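Local coordinates for Mll7089 protein (Mesorhizobium loti, PDB 2OZ8), which is of unknown function but probably acts as a magnesium-dependent hydro-lyase of the mandelate racemase branch of the enolase superfamily, at residues Lys192-Pro197 against Asp219-Glu224; Lys209-Arg214 against Val242-Ile247; Ala135-Leu140 against Ser162-Lys167; Asp268-His273 against Ile291-Gly296. All coordinates share one frame; numbering follows the deposited sequence.

All four interactions belong to the barrel domain of the chain. Interactions 1, 3 and 4 are buried pairings of neighbouring parallel strands, each the paired strands of a beta-alpha-beta unit, and they combine backbone bonds with an apolar face toward the helices and an inward face that mixes polar and charged groups with aromatic ones (Y136, W222). Interactions 1 and 3 adjoin each other through strands 192-196 and 163-167, and a salt bridge from K167 to D196 links them. Interaction 2 lies farther out and is only partly buried: a helix meets the turn before strand 246-249 by side-chain packing and one bridging water. Its helix, 203-215, connects the two strands of interaction 1. Interactions 2 and 4 both touch a second subunit.

Interaction 1 (Lys192-Pro197 against Asp219-Glu224); sequences KVMIDP and DLLWVE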
loop_
_atom_site.group_PDB
_atom_site.type_symbol
_atom_site.label_atom_id
_atom_site.label_comp_id
_atom_site.label_asym_id
_atom_site.label_seq_id
_atom_site.Cartn_x
_atom_site.Cartn_y
_atom_site.Cartn_z
ATOM N N LYS A 192 30.908 -2.525 24.708
ATOM C CA LYS A 192 29.801 -2.230 23.817
ATOM C C LYS A 192 29.825 -0.731 23.531
ATOM O O LYS A 192 30.113 0.077 24.436
ATOM C CB LYS A 192 28.490 -2.694 24.491
ATOM C CG LYS A 192 28.268 -4.204 24.404
ATOM C CD LYS A 192 27.679 -4.796 25.672
ATOM C CE LYS A 192 26.989 -6.263 25.464
ATOM N NZ LYS A 192 26.017 -6.791 26.648
ATOM N N VAL A 193 29.572 -0.334 22.275
ATOM C CA VAL A 193 29.621 1.107 21.910
ATOM C C VAL A 193 28.357 1.598 21.189
ATOM O O VAL A 193 27.863 0.937 20.274
ATOM C CB VAL A 193 30.913 1.442 21.055
ATOM C CG1 VAL A 193 30.934 2.878 20.620
ATOM C CG2 VAL A 193 32.201 1.105 21.855
ATOM N N MET A 194 27.845 2.748 21.595
ATOM C CA MET A 194 26.736 3.386 20.904
ATOM C C MET A 194 27.146 4.769 20.452
ATOM O O MET A 194 27.942 5.459 21.138
ATOM C CB MET A 194 25.482 3.482 21.798
ATOM C CG MET A 194 25.105 2.170 22.641
ATOM S SD MET A 194 26.078 1.529 24.088
ATOM C CE MET A 194 24.677 1.084 24.984
ATOM N N ILE A 195 26.613 5.188 19.298
ATOM C CA ILE A 195 26.774 6.563 18.864
ATOM C C ILE A 195 25.441 7.279 18.776
ATOM O O ILE A 195 24.445 6.666 18.475
ATOM C CB ILE A 195 27.537 6.717 17.523
ATOM C CG1 ILE A 195 26.858 5.944 16.419
ATOM C CG2 ILE A 195 29.019 6.329 17.679
ATOM C CD1 ILE A 195 27.263 6.375 15.012
ATOM N N ASP A 196 25.453 8.592 19.023
ATOM C CA ASP A 196 24.273 9.441 19.015
ATOM C C ASP A 196 24.556 10.730 18.250
ATOM O O ASP A 196 25.098 11.660 18.813
ATOM C CB ASP A 196 23.924 9.800 20.440
ATOM C CG ASP A 196 22.585 10.521 20.555
ATOM O OD1 ASP A 196 21.999 10.980 19.536
ATOM O OD2 ASP A 196 22.123 10.660 21.697
ATOM N N PRO A 197 24.210 10.783 16.956
ATOM C CA PRO A 197 24.342 11.975 16.109
ATOM C C PRO A 197 23.304 13.066 16.384
ATOM O O PRO A 197 23.437 14.174 15.872
ATOM C CB PRO A 197 24.046 11.428 14.697
ATOM C CG PRO A 197 24.195 9.907 14.824
ATOM C CD PRO A 197 23.679 9.632 16.195
ATOM N N ASP A 219 32.676 -1.692 16.055
ATOM C CA ASP A 219 31.449 -2.434 16.138
ATOM C C ASP A 219 30.471 -1.734 17.096
ATOM O O ASP A 219 30.783 -1.542 18.254
ATOM C CB ASP A 219 31.736 -3.870 16.587
ATOM C CG ASP A 219 32.239 -4.769 15.430
ATOM O OD1 ASP A 219 32.842 -4.273 14.431
ATOM O OD2 ASP A 219 32.007 -6.008 15.503
ATOM N N LEU A 220 29.286 -1.366 16.597
ATOM C CA LEU A 220 28.313 -0.629 17.364
ATOM C C LEU A 220 27.176 -1.470 17.771
ATOM O O LEU A 220 26.607 -2.176 16.947
ATOM C CB LEU A 220 27.747 0.536 16.567
ATOM C CG LEU A 220 28.736 1.556 16.011
ATOM C CD1 LEU A 220 27.997 2.528 15.129
ATOM C CD2 LEU A 220 29.476 2.308 17.111
ATOM N N LEU A 221 26.807 -1.363 19.047
ATOM C CA LEU A 221 25.534 -1.875 19.554
ATOM C C LEU A 221 24.312 -1.156 18.973
ATOM O O LEU A 221 23.329 -1.797 18.551
ATOM C CB LEU A 221 25.527 -1.785 21.067
ATOM C CG LEU A 221 24.389 -2.496 21.765
ATOM C CD1 LEU A 221 24.278 -4.021 21.241
ATOM C CD2 LEU A 221 24.538 -2.367 23.274
ATOM N N TRP A 222 24.342 0.168 18.934
ATOM C CA TRP A 222 23.250 0.922 18.286
ATOM C C TRP A 222 23.683 2.336 17.937
ATOM O O TRP A 222 24.651 2.862 18.476
ATOM C CB TRP A 222 21.917 0.914 19.081
ATOM C CG TRP A 222 21.789 1.799 20.330
ATOM C CD1 TRP A 222 21.900 3.154 20.391
ATOM C CD2 TRP A 222 21.458 1.378 21.662
ATOM N NE1 TRP A 222 21.686 3.612 21.672
ATOM C CE2 TRP A 222 21.418 2.542 22.477
ATOM C CE3 TRP A 222 21.183 0.141 22.246
ATOM C CZ2 TRP A 222 21.117 2.492 23.859
ATOM C CZ3 TRP A 222 20.894 0.094 23.572
ATOM C CH2 TRP A 222 20.871 1.255 24.379
ATOM N N VAL A 223 22.979 2.895 16.979
ATOM C CA VAL A 223 23.082 4.295 16.648
ATOM C C VAL A 223 21.735 4.914 17.038
ATOM O O VAL A 223 20.657 4.401 16.701
ATOM C CB VAL A 223 23.456 4.540 15.143
ATOM C CG1 VAL A 223 22.504 3.828 14.191
ATOM C CG2 VAL A 223 23.532 6.040 14.825
ATOM N N GLU A 224 21.800 6.024 17.769
ATOM C CA GLU A 224 20.619 6.620 18.332
ATOM C C GLU A 224 20.252 7.905 17.617
ATOM O O GLU A 224 21.109 8.717 17.385
ATOM C CB GLU A 224 20.951 6.922 19.769
ATOM C CG GLU A 224 19.759 6.962 20.691
ATOM C CD GLU A 224 20.166 6.878 22.161
ATOM O OE1 GLU A 224 21.037 6.040 22.546
ATOM O OE2 GLU A 224 19.592 7.667 22.923
HETATM O O HOH W 1 29.524 -2.352 20.413
#
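Two donors grip E224 OE1: W222 NE1, 2.7 Å away on the same strand, and K165 NZ of strand 163-167, by a salt bridge. The indole N-H approaches the anti lone pair of OE1 close to its own ring plane, so carboxylate and ring steady each other's rotation. W222 CG stands between the backbone N and the carbonyl carbon (chi1 76°), which turns one ring face to M194. There M194 CG lies 3.7 Å from the five-membered ring centroid of W222, a CH-pi contact, and the bent chain carries SD to 5.0 Å from the six-membered ring centroid of W222, a Met-aromatic contact. An alanine in place of W222 would remove the N-H donor and the flat face, and would probably loosen both E224 and M194.

The two strands are parallel neighbours in a TIM barrel, connected through helix 203-215. I195 N reaches W222 O at 3.2 Å, and I195 O accepts from E224 N at 2.8 Å. Toward that helix, I195, branched at CB, packs its CG1 against V223 CG2 (3.7 Å) and L220 CD1 (3.8 Å). At the C-terminal ends, where enolase-superfamily barrels hold magnesium, D196 OD2 and E224 OE2 stand 4.1 Å apart; K167 offsets D196 with a salt bridge.

Interaction 2 (Lys209-Arg214 against Val242-Ile247); sequences KLVAIR and VTWTQI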
loop_
_atom_site.group_PDB
_atom_site.type_symbol
_atom_site.label_atom_id
_atom_site.label_comp_id
_atom_site.label_asym_id
_atom_site.label_seq_id
_atom_site.Cartn_x
_atom_site.Cartn_y
_atom_site.Cartn_z
ATOM N N LYS A 209 28.099 6.780 6.582
ATOM C CA LYS A 209 28.885 6.928 7.814
ATOM C C LYS A 209 28.903 5.666 8.682
ATOM O O LYS A 209 29.963 5.240 9.157
ATOM C CB LYS A 209 28.435 8.188 8.569
ATOM C CG LYS A 209 28.922 9.425 7.784
ATOM C CD LYS A 209 28.621 10.714 8.406
ATOM C CE LYS A 209 28.959 11.805 7.444
ATOM N NZ LYS A 209 28.898 13.133 8.112
ATOM N N LEU A 210 27.755 5.022 8.841
ATOM C CA LEU A 210 27.730 3.727 9.509
ATOM C C LEU A 210 28.606 2.686 8.808
ATOM O O LEU A 210 29.310 1.887 9.469
ATOM C CB LEU A 210 26.287 3.229 9.693
ATOM C CG LEU A 210 25.510 4.127 10.681
ATOM C CD1 LEU A 210 24.014 3.902 10.632
ATOM C CD2 LEU A 210 26.081 3.981 12.101
ATOM N N VAL A 211 28.619 2.705 7.485
ATOM C CA VAL A 211 29.489 1.769 6.753
ATOM C C VAL A 211 30.980 2.083 7.028
ATOM O O VAL A 211 31.764 1.173 7.346
ATOM C CB VAL A 211 29.183 1.804 5.219
ATOM C CG1 VAL A 211 30.309 1.108 4.411
ATOM C CG2 VAL A 211 27.787 1.224 4.924
ATOM N N ALA A 212 31.340 3.372 6.974
ATOM C CA ALA A 212 32.705 3.792 7.156
ATOM C C ALA A 212 33.192 3.427 8.532
ATOM O O ALA A 212 34.301 2.879 8.678
ATOM C CB ALA A 212 32.843 5.248 6.923
ATOM N N ILE A 213 32.358 3.676 9.535
ATOM C CA ILE A 213 32.636 3.292 10.922
ATOM C C ILE A 213 32.841 1.805 11.076
ATOM O O ILE A 213 33.699 1.367 11.826
ATOM C CB ILE A 213 31.500 3.778 11.877
ATOM C CG1 ILE A 213 31.544 5.311 12.025
ATOM C CG2 ILE A 213 31.514 3.000 13.202
ATOM C CD1 ILE A 213 30.211 5.915 12.366
ATOM N N ARG A 214 32.057 1.006 10.367
ATOM C CA ARG A 214 32.211 -0.418 10.498
ATOM C C ARG A 214 33.550 -0.841 9.863
ATOM O O ARG A 214 34.302 -1.657 10.427
ATOM C CB ARG A 214 31.008 -1.129 9.858
ATOM C CG ARG A 214 31.225 -2.572 9.590
ATOM C CD ARG A 214 29.939 -3.290 9.353
ATOM N NE ARG A 214 29.999 -4.689 9.846
ATOM C CZ ARG A 214 30.064 -5.724 9.032
ATOM N NH1 ARG A 214 30.071 -5.460 7.746
ATOM N NH2 ARG A 214 30.114 -6.981 9.468
ATOM N N VAL A 242 21.019 -1.591 7.280
ATOM C CA VAL A 242 22.024 -1.672 8.335
ATOM C C VAL A 242 21.770 -3.007 9.069
ATOM O O VAL A 242 20.979 -3.105 10.036
ATOM C CB VAL A 242 21.919 -0.422 9.264
ATOM C CG1 VAL A 242 22.883 -0.483 10.361
ATOM C CG2 VAL A 242 22.152 0.865 8.473
ATOM N N THR A 243 22.427 -4.047 8.603
ATOM C CA THR A 243 22.188 -5.358 9.102
ATOM C C THR A 243 23.133 -5.673 10.241
ATOM O O THR A 243 23.017 -6.755 10.847
ATOM C CB THR A 243 22.481 -6.389 7.971
ATOM O OG1 THR A 243 23.811 -6.201 7.550
ATOM C CG2 THR A 243 21.594 -6.173 6.770
ATOM N N TRP A 244 24.106 -4.784 10.509
ATOM C CA TRP A 244 25.143 -5.034 11.530
ATOM C C TRP A 244 24.913 -4.271 12.870
ATOM O O TRP A 244 25.658 -4.462 13.835
ATOM C CB TRP A 244 26.558 -4.734 10.954
ATOM C CG TRP A 244 26.697 -3.298 10.468
ATOM C CD1 TRP A 244 27.132 -2.237 11.186
ATOM C CD2 TRP A 244 26.301 -2.771 9.162
ATOM N NE1 TRP A 244 27.052 -1.077 10.429
ATOM C CE2 TRP A 244 26.559 -1.373 9.184
ATOM C CE3 TRP A 244 25.798 -3.356 7.983
ATOM C CZ2 TRP A 244 26.342 -0.541 8.074
ATOM C CZ3 TRP A 244 25.544 -2.509 6.858
ATOM C CH2 TRP A 244 25.825 -1.122 6.922
ATOM N N THR A 245 23.930 -3.379 12.943
ATOM C CA THR A 245 23.703 -2.675 14.187
ATOM C C THR A 245 22.264 -2.261 14.264
ATOM O O THR A 245 21.551 -2.413 13.274
ATOM C CB THR A 245 24.672 -1.444 14.385
ATOM O OG1 THR A 245 24.512 -0.948 15.696
ATOM C CG2 THR A 245 24.384 -0.299 13.451
ATOM N N GLN A 246 21.843 -1.719 15.413
ATOM C CA GLN A 246 20.446 -1.332 15.645
ATOM C C GLN A 246 20.221 0.165 15.505
ATOM O O GLN A 246 21.093 0.942 15.870
ATOM C CB GLN A 246 20.023 -1.767 17.038
ATOM C CG GLN A 246 19.861 -3.292 17.206
ATOM C CD GLN A 246 19.687 -3.713 18.661
ATOM O OE1 GLN A 246 18.671 -4.265 19.036
ATOM N NE2 GLN A 246 20.697 -3.447 19.483
ATOM N N ILE A 247 19.052 0.558 14.975
ATOM C CA ILE A 247 18.662 1.938 14.837
ATOM C C ILE A 247 17.730 2.298 15.985
ATOM O O ILE A 247 16.582 1.841 16.049
ATOM C CB ILE A 247 17.950 2.179 13.490
ATOM C CG1 ILE A 247 18.779 1.637 12.293
ATOM C CG2 ILE A 247 17.586 3.653 13.316
ATOM C CD1 ILE A 247 20.118 2.383 12.027
HETATM O O HOH W 2 28.451 1.031 11.840
#
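W244, L210 and R214 have the most surface buried here, and the indole of W244 is the piece the others pack around. R214 CD lies over one face of the ring, 3.5 Å from the five-membered ring centroid of W244, as a CH-pi contact. The long arginine chain leaves the helix with CG anti to the backbone N (chi1 164°), and its guanidinium ends tilted 24° from the ring plane, with W244 CB over one of its faces; R214 NH2 then forms a salt bridge to E215 of the second subunit. V242 CG1 lies over the rim of the opposite face. The benzene end of the ring meets V211, whose CG2 is 3.7 Å from W244 CH2, and L210 CB.

In the ring plane, a water accepts from W244 NE1 at 2.9 Å and donates to L210 O at 2.7 Å, so this carbonyl serves the water as well as the helical bond from R214 N. A leucine in place of W244 would lose the N-H for the water and the broad face beneath R214, and would probably leave both less firmly placed. L210 CD1 points inward to V242 CG2 and I247 CD1. The contact thus joins helix 203-215, in a TIM barrel's outer layer, to the loop from helix 232-241 into strand 246-249.

Interaction 3 (Ala135-Leu140 against Ser162-Lys167); sequences AYASGL and SAFKIK
Strands 132-138 and 163-167 run parallel side by side in the TIM barrel, their connection being helix 146-158, so this contact is the sheet half of a beta-alpha-beta unit. A137 N gives an almost straight backbone bond to A163 O at 2.9 Å (175°), although the donor sits above the carbonyl plane, and A137 O accepts from K165 N at 2.8 Å. Farther on, G139 N reaches K165 O at 3.3 Å, where the strands begin to part.

Waters patch both ends. One joins A135 O to S162 N. The other makes three bonds: it donates to S138 OG and to K165 O, and accepts from L140 N.

Apolar contact faces the helices, where the small A137 suits a place under helix 146-158, its CB 3.9 Å from F164 CD1. On the inward face, Y136 CB rests on A163 CB.

The charged group is also inward. K165, bent at chi2 and chi3, brings CE to the edge of the Y136 ring, 3.4 Å from CE1. Its NZ makes a weak bond to Y136 OH at 3.1 Å, while its salt bridges go to E224 and E317, so the buried ammonium probably remains charged. E317 also bonds S138 OG. K165 and K167 form a Lys-X-Lys pair like that ending the second barrel strand in mandelate racemase relatives. K167 NZ bridges to D196, and its aliphatic part runs alongside L140, with CE 3.7 Å from L140 CD2.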
loop_
_atom_site.group_PDB
_atom_site.type_symbol
_atom_site.label_atom_id
_atom_site.label_comp_id
_atom_site.label_asym_id
_atom_site.label_seq_id
_atom_site.Cartn_x
_atom_site.Cartn_y
_atom_site.Cartn_z
ATOM N N ALA A 135 23.563 -0.628 33.050
ATOM C CA ALA A 135 23.649 0.798 32.860
ATOM C C ALA A 135 24.799 1.051 31.888
ATOM O O ALA A 135 25.794 0.359 31.931
ATOM C CB ALA A 135 23.887 1.497 34.229
ATOM N N TYR A 136 24.654 2.010 30.983
ATOM C CA TYR A 136 25.754 2.328 30.105
ATOM C C TYR A 136 26.203 3.735 30.404
ATOM O O TYR A 136 25.435 4.527 30.927
ATOM C CB TYR A 136 25.405 2.142 28.625
ATOM C CG TYR A 136 24.306 3.016 28.083
ATOM C CD1 TYR A 136 24.606 4.229 27.518
ATOM C CD2 TYR A 136 22.996 2.599 28.068
ATOM C CE1 TYR A 136 23.628 5.020 26.957
ATOM C CE2 TYR A 136 21.971 3.383 27.498
ATOM C CZ TYR A 136 22.315 4.596 26.950
ATOM O OH TYR A 136 21.402 5.455 26.404
ATOM N N ALA A 137 27.463 4.014 30.118
ATOM C CA ALA A 137 28.040 5.280 30.481
ATOM C C ALA A 137 27.885 6.201 29.280
ATOM O O ALA A 137 28.280 5.841 28.207
ATOM C CB ALA A 137 29.514 5.100 30.835
ATOM N N SER A 138 27.335 7.384 29.498
ATOM C CA SER A 138 26.991 8.303 28.448
ATOM C C SER A 138 27.593 9.666 28.738
ATOM O O SER A 138 27.307 10.293 29.739
ATOM C CB SER A 138 25.483 8.366 28.355
ATOM O OG SER A 138 25.060 9.326 27.440
ATOM N N GLY A 139 28.423 10.134 27.839
ATOM C CA GLY A 139 29.287 11.261 28.104
ATOM C C GLY A 139 28.661 12.605 27.854
ATOM O O GLY A 139 29.052 13.562 28.502
ATOM N N LEU A 140 27.668 12.681 26.955
ATOM C CA LEU A 140 27.053 13.983 26.551
ATOM C C LEU A 140 28.212 14.915 26.171
ATOM O O LEU A 140 28.275 16.090 26.557
ATOM C CB LEU A 140 26.162 14.562 27.690
ATOM C CG LEU A 140 25.165 13.599 28.386
ATOM C CD1 LEU A 140 24.388 14.248 29.536
ATOM C CD2 LEU A 140 24.147 12.936 27.393
ATOM N N SER A 162 30.773 -1.410 30.947
ATOM C CA SER A 162 31.307 -2.158 29.806
ATOM C C SER A 162 30.618 -1.698 28.535
ATOM O O SER A 162 30.910 -2.197 27.446
ATOM C CB SER A 162 31.118 -3.645 30.006
ATOM O OG SER A 162 29.760 -3.970 30.299
ATOM N N ALA A 163 29.713 -0.721 28.675
ATOM C CA ALA A 163 29.058 -0.103 27.530
ATOM C C ALA A 163 29.105 1.434 27.636
ATOM O O ALA A 163 28.922 1.990 28.733
ATOM C CB ALA A 163 27.617 -0.622 27.405
ATOM N N PHE A 164 29.331 2.106 26.500
ATOM C CA PHE A 164 29.737 3.517 26.432
ATOM C C PHE A 164 29.050 4.193 25.242
ATOM O O PHE A 164 29.060 3.652 24.156
ATOM C CB PHE A 164 31.271 3.618 26.248
ATOM C CG PHE A 164 32.049 2.903 27.324
ATOM C CD1 PHE A 164 32.290 3.520 28.559
ATOM C CD2 PHE A 164 32.466 1.592 27.155
ATOM C CE1 PHE A 164 32.920 2.847 29.592
ATOM C CE2 PHE A 164 33.127 0.884 28.243
ATOM C CZ PHE A 164 33.339 1.525 29.428
ATOM N N LYS A 165 28.440 5.364 25.451
ATOM C CA LYS A 165 27.811 6.122 24.373
ATOM C C LYS A 165 28.451 7.488 24.234
ATOM O O LYS A 165 28.592 8.216 25.217
ATOM C CB LYS A 165 26.319 6.301 24.600
ATOM C CG LYS A 165 25.592 6.900 23.402
ATOM C CD LYS A 165 24.441 7.856 23.819
ATOM C CE LYS A 165 23.263 7.124 24.343
ATOM N NZ LYS A 165 22.035 7.924 24.624
ATOM N N ILE A 166 28.812 7.820 22.997
ATOM C CA ILE A 166 29.390 9.083 22.656
ATOM C C ILE A 166 28.534 9.808 21.651
ATOM O O ILE A 166 27.715 9.180 20.941
ATOM C CB ILE A 166 30.831 8.926 22.121
ATOM C CG1 ILE A 166 30.836 8.143 20.809
ATOM C CG2 ILE A 166 31.722 8.271 23.240
ATOM C CD1 ILE A 166 32.194 8.041 20.143
ATOM N N LYS A 167 28.724 11.128 21.612
ATOM C CA LYS A 167 28.006 12.022 20.710
ATOM C C LYS A 167 28.788 12.234 19.475
ATOM O O LYS A 167 29.965 12.505 19.559
ATOM C CB LYS A 167 27.765 13.385 21.357
ATOM C CG LYS A 167 26.960 13.292 22.636
ATOM C CD LYS A 167 25.547 12.838 22.435
ATOM C CE LYS A 167 24.721 12.942 23.708
ATOM N NZ LYS A 167 23.385 12.215 23.584
HETATM O O HOH W 3 27.992 -1.028 31.354
HETATM O O HOH W 4 26.380 10.420 25.609
#

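Interaction 4 (Asp268-His273 against Ile291-Gly296); sequences DILNVH and IPISIG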
loop_
_atom_site.group_PDB
_atom_site.type_symbol
_atom_site.label_atom_id
_atom_site.label_comp_id
_atom_site.label_asym_id
_atom_site.label_seq_id
_atom_site.Cartn_x
_atom_site.Cartn_y
_atom_site.Cartn_z
ATOM N N ASP A 268 14.358 0.044 15.296
ATOM C CA ASP A 268 14.729 -1.257 15.838
ATOM C C ASP A 268 14.610 -1.231 17.352
ATOM O O ASP A 268 14.316 -2.252 17.958
ATOM C CB ASP A 268 16.167 -1.628 15.480
ATOM C CG ASP A 268 16.372 -1.857 14.012
ATOM O OD1 ASP A 268 15.531 -2.486 13.338
ATOM O OD2 ASP A 268 17.426 -1.431 13.522
ATOM N N ILE A 269 14.886 -0.089 17.965
ATOM C CA ILE A 269 14.763 0.055 19.429
ATOM C C ILE A 269 14.032 1.376 19.662
ATOM O O ILE A 269 14.313 2.327 18.938
ATOM C CB ILE A 269 16.113 0.170 20.170
ATOM C CG1 ILE A 269 17.030 -0.996 19.890
ATOM C CG2 ILE A 269 15.925 0.319 21.741
ATOM C CD1 ILE A 269 18.422 -0.644 20.136
ATOM N N LEU A 270 13.079 1.414 20.610
ATOM C CA LEU A 270 12.432 2.677 20.977
ATOM C C LEU A 270 13.105 3.292 22.224
ATOM O O LEU A 270 13.201 2.582 23.222
ATOM C CB LEU A 270 10.905 2.492 21.152
ATOM C CG LEU A 270 10.054 3.688 21.678
ATOM C CD1 LEU A 270 9.804 4.692 20.598
ATOM C CD2 LEU A 270 8.727 3.200 22.187
ATOM N N ASN A 271 13.649 4.531 22.170
ATOM C CA ASN A 271 14.172 5.175 23.408
ATOM C C ASN A 271 13.063 5.953 24.108
ATOM O O ASN A 271 12.228 6.566 23.468
ATOM C CB ASN A 271 15.360 6.109 23.145
ATOM C CG ASN A 271 16.172 6.452 24.427
ATOM O OD1 ASN A 271 16.211 7.635 24.858
ATOM N ND2 ASN A 271 16.866 5.448 25.006
ATOM N N VAL A 272 13.051 5.905 25.423
ATOM C CA VAL A 272 12.059 6.651 26.184
ATOM C C VAL A 272 12.733 7.275 27.380
ATOM O O VAL A 272 13.866 6.952 27.669
ATOM C CB VAL A 272 10.851 5.772 26.687
ATOM C CG1 VAL A 272 10.187 5.050 25.541
ATOM C CG2 VAL A 272 11.309 4.788 27.764
ATOM N N HIS A 273 12.005 8.119 28.087
ATOM C CA HIS A 273 12.501 8.761 29.309
ATOM C C HIS A 273 11.665 8.387 30.512
ATOM O O HIS A 273 11.345 7.240 30.658
ATOM C CB HIS A 273 12.668 10.278 29.101
ATOM C CG HIS A 273 13.858 10.598 28.254
ATOM N ND1 HIS A 273 15.128 10.736 28.778
ATOM C CD2 HIS A 273 13.992 10.717 26.909
ATOM C CE1 HIS A 273 15.984 10.960 27.798
ATOM N NE2 HIS A 273 15.322 10.967 26.656
ATOM N N ILE A 291 9.129 -5.072 19.916
ATOM C CA ILE A 291 10.132 -3.982 19.870
ATOM C C ILE A 291 10.776 -3.821 21.260
ATOM O O ILE A 291 10.060 -3.670 22.276
ATOM C CB ILE A 291 9.458 -2.629 19.492
ATOM C CG1 ILE A 291 8.675 -2.748 18.169
ATOM C CG2 ILE A 291 10.483 -1.481 19.406
ATOM C CD1 ILE A 291 9.539 -3.300 16.972
ATOM N N PRO A 292 12.108 -3.868 21.336
ATOM C CA PRO A 292 12.751 -3.551 22.625
ATOM C C PRO A 292 12.776 -2.052 22.925
ATOM O O PRO A 292 12.579 -1.254 22.036
ATOM C CB PRO A 292 14.190 -4.066 22.421
ATOM C CG PRO A 292 14.418 -3.988 20.917
ATOM C CD PRO A 292 13.070 -4.213 20.284
ATOM N N ILE A 293 13.114 -1.667 24.146
ATOM C CA ILE A 293 13.036 -0.268 24.589
ATOM C C ILE A 293 14.282 0.012 25.356
ATOM O O ILE A 293 14.758 -0.866 26.076
ATOM C CB ILE A 293 11.784 -0.013 25.514
ATOM C CG1 ILE A 293 10.510 0.075 24.660
ATOM C CG2 ILE A 293 11.939 1.222 26.417
ATOM C CD1 ILE A 293 9.215 0.284 25.464
ATOM N N SER A 294 14.854 1.213 25.174
ATOM C CA SER A 294 15.930 1.639 26.079
ATOM C C SER A 294 15.454 2.835 26.870
ATOM O O SER A 294 14.680 3.601 26.391
ATOM C CB SER A 294 17.259 1.883 25.384
ATOM O OG SER A 294 17.058 2.825 24.353
ATOM N N ILE A 295 15.840 2.896 28.131
ATOM C CA ILE A 295 15.582 4.048 28.989
ATOM C C ILE A 295 16.777 5.034 28.961
ATOM O O ILE A 295 17.924 4.666 29.286
ATOM C CB ILE A 295 15.328 3.568 30.420
ATOM C CG1 ILE A 295 14.296 2.402 30.419
ATOM C CG2 ILE A 295 15.049 4.766 31.367
ATOM C CD1 ILE A 295 12.831 2.705 30.305
ATOM N N GLY A 296 16.491 6.250 28.512
ATOM C CA GLY A 296 17.438 7.313 28.503
ATOM C C GLY A 296 17.526 8.010 29.868
ATOM O O GLY A 296 16.944 7.536 30.883
HETATM O O HOH W 5 19.069 4.646 26.613
#
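V272 CG2 is at the heart of the apolar side, 3.6 Å from I295 CD1 and 3.9 Å from I293 CG2. Beta-branched V272, I293 and I295 suit this face, since their branches put bulk close to the strands; L270 CB adds to it against I293 CG1.

Behind these groups runs a regular parallel ladder. L270 N donates to P292 O at 3.1 Å, and S294 N to L270 O at 2.9 Å. V272 N donates to S294 O, and G296 N closes the ladder with a nearly straight bond to V272 O at 2.8 Å (172°). P292, which has no N-H to give, contributes just its carbonyl.

The other face is polar. In one of its two conformers, N271 points ND2 at S294 OG, 2.7 Å away and in the amide plane, while a water takes another bond from ND2. S294 OG is held from a second side by N248. At G296 any side chain would collide with N271 OD1 and H273 CE1, so the bare backbone fits closely here. H273 hydrogen-bonds to N297 O through ND1 and to E251 through NE2.

At the N-terminal end, D268 forms a salt bridge to K204 of the second subunit. W222 packs on I269 and S294 from within the barrel, helices 276-289 and 255-263 cover L270 and V272, and strands 246-249 and 313-318 flank the pair, beside 269-272 and 293-295 respectively.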